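Local coordinates for protein galactose-binding lectin (Enterobacter cloacae subsp. cloacae, PDB 6YF6) that binds fucose-type sugars at a calcium ion, and probably galactose as well, this chain being its C-terminal lectin domain, at residues V70-V84 and P96-L108. Sequence-based numbering, arbitrary orientation.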
loop_
_atom_site.group_PDB
_atom_site.type_symbol
_atom_site.label_atom_id
_atom_site.label_comp_id
_atom_site.label_asym_id
_atom_site.label_seq_id
_atom_site.Cartn_x
_atom_site.Cartn_y
_atom_site.Cartn_z
ATOM N N VAL A 70 8.433 -1.343 -5.514
ATOM C CA VAL A 70 7.401 -1.505 -6.531
ATOM C C VAL A 70 6.370 -2.471 -5.969
ATOM O O VAL A 70 6.714 -3.597 -5.594
ATOM C CB VAL A 70 7.966 -2.039 -7.859
ATOM C CG1 VAL A 70 6.831 -2.333 -8.850
ATOM C CG2 VAL A 70 8.956 -1.055 -8.451
ATOM N N LYS A 71 5.119 -2.030 -5.885
ATOM C CA LYS A 71 4.036 -2.886 -5.418
ATOM C C LYS A 71 3.439 -3.590 -6.628
ATOM O O LYS A 71 2.945 -2.935 -7.552
ATOM C CB LYS A 71 2.983 -2.075 -4.670
ATOM C CG LYS A 71 3.501 -1.492 -3.359
ATOM C CD LYS A 71 2.371 -0.944 -2.500
ATOM C CE LYS A 71 2.905 -0.255 -1.250
ATOM N NZ LYS A 71 1.890 0.637 -0.619
ATOM N N ILE A 72 3.484 -4.920 -6.621
ATOM C CA ILE A 72 3.243 -5.710 -7.819
ATOM C C ILE A 72 2.515 -6.989 -7.440
ATOM O O ILE A 72 2.686 -7.518 -6.338
ATOM C CB ILE A 72 4.576 -6.018 -8.535
ATOM C CG1 ILE A 72 4.332 -6.736 -9.857
ATOM C CG2 ILE A 72 5.496 -6.853 -7.642
ATOM C CD1 ILE A 72 5.534 -6.695 -10.768
ATOM N N ALA A 73 1.696 -7.488 -8.367
ATOM C CA ALA A 73 0.931 -8.702 -8.129
ATOM C C ALA A 73 0.697 -9.441 -9.437
ATOM O O ALA A 73 0.449 -8.825 -10.476
ATOM C CB ALA A 73 -0.424 -8.402 -7.474
ATOM N N ARG A 74 0.769 -10.765 -9.372
ATOM C CA ARG A 74 0.283 -11.575 -10.474
ATOM C C ARG A 74 -1.238 -11.503 -10.524
ATOM O O ARG A 74 -1.907 -11.324 -9.502
ATOM C CB ARG A 74 0.730 -13.025 -10.324
ATOM C CG ARG A 74 0.443 -13.865 -11.561
ATOM C CD ARG A 74 0.686 -15.332 -11.302
ATOM N NE ARG A 74 0.765 -16.086 -12.548
ATOM C CZ ARG A 74 1.015 -17.388 -12.620
ATOM N NH1 ARG A 74 1.213 -18.092 -11.512
ATOM N NH2 ARG A 74 1.063 -17.987 -13.802
ATOM N N ILE A 75 -1.788 -11.631 -11.730
ATOM C CA ILE A 75 -3.225 -11.766 -11.907
ATOM C C ILE A 75 -3.499 -13.019 -12.725
ATOM O O ILE A 75 -2.622 -13.548 -13.413
ATOM C CB ILE A 75 -3.860 -10.530 -12.576
ATOM C CG1 ILE A 75 -3.215 -10.253 -13.936
ATOM C CG2 ILE A 75 -3.729 -9.324 -11.657
ATOM C CD1 ILE A 75 -4.071 -9.393 -14.853
ATOM N N ILE A 76 -4.738 -13.502 -12.619
ATOM C CA ILE A 76 -5.216 -14.656 -13.374
ATOM C C ILE A 76 -4.561 -15.926 -12.844
ATOM O O ILE A 76 -5.252 -16.869 -12.442
ATOM C CB ILE A 76 -4.963 -14.474 -14.883
ATOM C CG1 ILE A 76 -5.638 -13.184 -15.363
ATOM C CG2 ILE A 76 -5.477 -15.675 -15.649
ATOM C CD1 ILE A 76 -5.378 -12.834 -16.811
ATOM N N GLY A 77 -3.230 -15.966 -12.847
ATOM C CA GLY A 77 -2.508 -17.078 -12.262
ATOM C C GLY A 77 -2.377 -18.301 -13.137
ATOM O O GLY A 77 -2.088 -19.390 -12.626
ATOM N N LYS A 78 -2.563 -18.167 -14.441
ATOM C CA LYS A 78 -2.541 -19.310 -15.336
ATOM C C LYS A 78 -1.333 -19.249 -16.258
ATOM O O LYS A 78 -0.851 -18.171 -16.620
ATOM C CB LYS A 78 -3.831 -19.380 -16.158
ATOM C CG LYS A 78 -4.961 -20.110 -15.433
ATOM C CD LYS A 78 -6.134 -20.444 -16.348
ATOM C CE LYS A 78 -5.688 -21.161 -17.618
ATOM N NZ LYS A 78 -6.511 -22.361 -17.926
ATOM N N TYR A 79 -0.854 -20.428 -16.633
ATOM C CA TYR A 79 0.269 -20.580 -17.569
ATOM C C TYR A 79 1.509 -19.972 -16.907
ATOM O O TYR A 79 1.738 -20.197 -15.708
ATOM C CB TYR A 79 -0.125 -19.990 -18.907
ATOM C CG TYR A 79 -1.335 -20.670 -19.519
ATOM C CD1 TYR A 79 -2.369 -19.930 -20.078
ATOM C CD2 TYR A 79 -1.444 -22.055 -19.530
ATOM C CE1 TYR A 79 -3.475 -20.553 -20.634
ATOM C CE2 TYR A 79 -2.544 -22.685 -20.084
ATOM C CZ TYR A 79 -3.556 -21.930 -20.634
ATOM O OH TYR A 79 -4.650 -22.556 -21.184
ATOM N N GLU A 80 2.319 -19.205 -17.631
ATOM C CA GLU A 80 3.642 -18.844 -17.144
ATOM C C GLU A 80 3.570 -17.766 -16.069
ATOM O O GLU A 80 2.808 -16.801 -16.179
ATOM C CB GLU A 80 4.525 -18.373 -18.299
ATOM C CG GLU A 80 5.199 -19.521 -19.037
ATOM C CD GLU A 80 6.482 -19.109 -19.722
ATOM O OE1 GLU A 80 6.552 -19.218 -20.964
ATOM O OE2 GLU A 80 7.422 -18.680 -19.020
ATOM N N ALA A 81 4.372 -17.944 -15.023
ATOM C CA ALA A 81 4.450 -16.951 -13.962
ATOM C C ALA A 81 5.374 -15.809 -14.384
ATOM O O ALA A 81 6.442 -16.056 -14.949
ATOM C CB ALA A 81 4.969 -17.588 -12.673
ATOM N N PRO A 82 4.996 -14.555 -14.135
ATOM C CA PRO A 82 5.914 -13.450 -14.441
ATOM C C PRO A 82 7.174 -13.528 -13.590
ATOM O O PRO A 82 7.191 -14.121 -12.511
ATOM C CB PRO A 82 5.093 -12.195 -14.110
ATOM C CG PRO A 82 3.659 -12.652 -14.070
ATOM C CD PRO A 82 3.710 -14.070 -13.596
ATOM N N LYS A 83 8.248 -12.918 -14.098
ATOM C CA LYS A 83 9.501 -12.770 -13.358
ATOM C C LYS A 83 10.030 -11.366 -13.604
ATOM O O LYS A 83 10.364 -11.024 -14.742
ATOM C CB LYS A 83 10.542 -13.806 -13.785
ATOM C CG LYS A 83 10.181 -15.243 -13.461
ATOM C CD LYS A 83 11.382 -16.160 -13.678
ATOM C CE LYS A 83 11.033 -17.619 -13.444
ATOM N NZ LYS A 83 11.946 -18.530 -14.194
ATOM N N VAL A 84 10.123 -10.558 -12.550
ATOM C CA VAL A 84 10.363 -9.126 -12.686
ATOM C C VAL A 84 11.494 -8.704 -11.762
ATOM O O VAL A 84 11.551 -9.123 -10.601
ATOM C CB VAL A 84 9.077 -8.326 -12.383
ATOM C CG1 VAL A 84 9.280 -6.849 -12.683
ATOM C CG2 VAL A 84 7.902 -8.886 -13.189
ATOM N N PRO A 96 15.560 -11.404 -9.952
ATOM C CA PRO A 96 14.247 -11.594 -10.596
ATOM C C PRO A 96 13.267 -12.245 -9.633
ATOM O O PRO A 96 13.498 -13.355 -9.147
ATOM C CB PRO A 96 14.557 -12.504 -11.793
ATOM C CG PRO A 96 16.027 -12.417 -11.996
ATOM C CD PRO A 96 16.633 -12.128 -10.655
ATOM N N LEU A 97 12.167 -11.553 -9.361
ATOM C CA LEU A 97 11.145 -12.027 -8.437
ATOM C C LEU A 97 10.035 -12.703 -9.231
ATOM O O LEU A 97 9.413 -12.074 -10.093
ATOM C CB LEU A 97 10.589 -10.866 -7.612
ATOM C CG LEU A 97 9.528 -11.196 -6.557
ATOM C CD1 LEU A 97 10.113 -12.058 -5.442
ATOM C CD2 LEU A 97 8.935 -9.911 -5.985
ATOM N N GLU A 98 9.789 -13.980 -8.942
ATOM C CA GLU A 98 8.712 -14.713 -9.594
ATOM C C GLU A 98 7.392 -14.423 -8.891
ATOM O O GLU A 98 7.271 -14.603 -7.676
ATOM C CB GLU A 98 9.000 -16.213 -9.578
ATOM C CG GLU A 98 8.040 -17.033 -10.419
ATOM C CD GLU A 98 8.376 -18.507 -10.409
ATOM O OE1 GLU A 98 9.520 -18.857 -10.046
ATOM O OE2 GLU A 98 7.497 -19.320 -10.762
ATOM N N LEU A 99 6.405 -13.970 -9.658
ATOM C CA LEU A 99 5.075 -13.686 -9.132
ATOM C C LEU A 99 4.217 -14.934 -9.266
ATOM O O LEU A 99 4.072 -15.475 -10.371
ATOM C CB LEU A 99 4.444 -12.517 -9.879
ATOM C CG LEU A 99 5.288 -11.245 -9.957
ATOM C CD1 LEU A 99 4.573 -10.187 -10.783
ATOM C CD2 LEU A 99 5.610 -10.722 -8.565
ATOM N N LYS A 100 3.634 -15.403 -8.167
ATOM C CA LYS A 100 2.972 -16.703 -8.180
ATOM C C LYS A 100 1.481 -16.622 -7.832
ATOM O O LYS A 100 0.672 -16.937 -8.687
ATOM C CB LYS A 100 3.749 -17.672 -7.291
ATOM C CG LYS A 100 5.258 -17.600 -7.487
ATOM C CD LYS A 100 6.011 -18.222 -6.323
ATOM C CE LYS A 100 6.711 -19.510 -6.732
ATOM N NZ LYS A 100 7.910 -19.772 -5.890
ATOM N N GLN A 101 1.108 -16.177 -6.640
ATOM C CA GLN A 101 -0.319 -16.198 -6.289
ATOM C C GLN A 101 -1.043 -14.992 -6.880
ATOM O O GLN A 101 -0.612 -13.849 -6.698
ATOM C CB GLN A 101 -0.488 -16.222 -4.770
ATOM C CG GLN A 101 -1.928 -16.377 -4.314
ATOM C CD GLN A 101 -2.050 -17.074 -2.973
ATOM O OE1 GLN A 101 -2.577 -16.510 -2.014
ATOM N NE2 GLN A 101 -1.566 -18.311 -2.899
ATOM N N ALA A 102 -2.141 -15.247 -7.590
ATOM C CA ALA A 102 -2.897 -14.162 -8.203
ATOM C C ALA A 102 -3.435 -13.223 -7.130
ATOM O O ALA A 102 -3.970 -13.667 -6.110
ATOM C CB ALA A 102 -4.045 -14.725 -9.043
ATOM N N ASN A 103 -3.265 -11.922 -7.356
ATOM C CA ASN A 103 -3.808 -10.868 -6.501
ATOM C C ASN A 103 -3.226 -10.881 -5.092
ATOM O O ASN A 103 -3.841 -10.352 -4.160
ATOM C CB ASN A 103 -5.335 -10.954 -6.456
ATOM C CG ASN A 103 -5.945 -10.928 -7.840
ATOM O OD1 ASN A 103 -5.805 -9.947 -8.571
ATOM N ND2 ASN A 103 -6.600 -12.017 -8.221
ATOM N N GLU A 104 -2.044 -11.464 -4.915
ATOM C CA GLU A 104 -1.252 -11.277 -3.705
ATOM C C GLU A 104 -0.251 -10.167 -4.001
ATOM O O GLU A 104 0.658 -10.342 -4.822
ATOM C CB GLU A 104 -0.544 -12.561 -3.283
ATOM C CG GLU A 104 0.525 -12.333 -2.223
ATOM C CD GLU A 104 1.023 -13.618 -1.591
ATOM O OE1 GLU A 104 0.739 -14.706 -2.134
ATOM O OE2 GLU A 104 1.701 -13.534 -0.544
ATOM N N TRP A 105 -0.423 -9.022 -3.356
ATOM C CA TRP A 105 0.427 -7.869 -3.609
ATOM C C TRP A 105 1.688 -7.981 -2.762
ATOM O O TRP A 105 1.613 -8.131 -1.538
ATOM C CB TRP A 105 -0.334 -6.575 -3.331
ATOM C CG TRP A 105 -1.370 -6.307 -4.398
ATOM C CD1 TRP A 105 -2.686 -6.674 -4.378
ATOM C CD2 TRP A 105 -1.163 -5.635 -5.646
ATOM N NE1 TRP A 105 -3.311 -6.267 -5.533
ATOM C CE2 TRP A 105 -2.398 -5.628 -6.329
ATOM C CE3 TRP A 105 -0.052 -5.043 -6.255
ATOM C CZ2 TRP A 105 -2.554 -5.046 -7.584
ATOM C CZ3 TRP A 105 -0.208 -4.465 -7.505
ATOM C CH2 TRP A 105 -1.452 -4.471 -8.155
ATOM N N VAL A 106 2.841 -7.934 -3.424
ATOM C CA VAL A 106 4.137 -8.039 -2.776
ATOM C C VAL A 106 4.968 -6.833 -3.189
ATOM O O VAL A 106 4.609 -6.084 -4.098
ATOM C CB VAL A 106 4.870 -9.350 -3.133
ATOM C CG1 VAL A 106 4.012 -10.555 -2.783
ATOM C CG2 VAL A 106 5.246 -9.364 -4.609
ATOM N N THR A 107 6.096 -6.662 -2.510
ATOM C CA THR A 107 7.006 -5.556 -2.762
ATOM C C THR A 107 8.272 -6.078 -3.424
ATOM O O THR A 107 8.923 -6.992 -2.906
ATOM C CB THR A 107 7.345 -4.823 -1.461
ATOM O OG1 THR A 107 6.140 -4.299 -0.889
ATOM C CG2 THR A 107 8.321 -3.682 -1.719
ATOM N N LEU A 108 8.597 -5.507 -4.574
ATOM C CA LEU A 108 9.865 -5.732 -5.252
ATOM C C LEU A 108 10.760 -4.543 -4.930
ATOM O O LEU A 108 10.380 -3.396 -5.188
ATOM C CB LEU A 108 9.643 -5.877 -6.754
ATOM C CG LEU A 108 10.870 -5.891 -7.663
ATOM C CD1 LEU A 108 11.730 -7.125 -7.446
ATOM C CD2 LEU A 108 10.399 -5.802 -9.102
HETATM O O HOH W 1 1.337 -11.876 -6.715
#
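Leu-99 drives its CD1 methyl between the two strands of 70-84, meeting Ile-72 CG1 crosswise at 3.6 Å and, more loosely, Pro-82 CB and Val-84 CG2. Ile-72 keeps CG1 opposite its backbone N (chi1 -175°), which carries that branch to Leu-99 while CG2 rests on Val-106 CG2 at 3.9 Å. Leu-108 closes this apolar centre, its CD2 lying 3.9 Å from Val-84 CG1. Two antiparallel pairings frame it: Val-70 and Ile-72 exchange backbone bonds with Leu-108 and Val-106, and Val-84 with Leu-97. They belong to different four-stranded sheets of a beta-sandwich, a fold consistent with the PA-IL lectin family, so both segments pass from sheet to sheet, and Leu-99 packs in the interior between them. At the calcium-site end, Arg-74, extended from CG to NE, runs along Leu-99 and Lys-100, its guanidinium sandwiched between Gly-77 C and Ala-81 CA. Arg-74 NH1 donates in plane to a lone pair of Lys-100 O (3.1 Å, 167° at the hydrogen), and NH2 bonds weakly to Tyr-79 O, linking the residue before the type II turn to the loop whose Tyr-79 touches the bound fucoside. A water takes the Arg-74 N-H and donates to Gln-101 O and Glu-104 O. Beyond the turn Ala-73 CB sits over the six-membered ring of Trp-105, 3.5 Å from its centroid, a CH-pi contact; Lys-138 adds a cation-pi contact, and Ala-33 of the second subunit packs on Trp-105. The solvent side is looser: Lys-83 and Glu-98 run side by side, yet NZ and OE1 stay 4.8 Å apart.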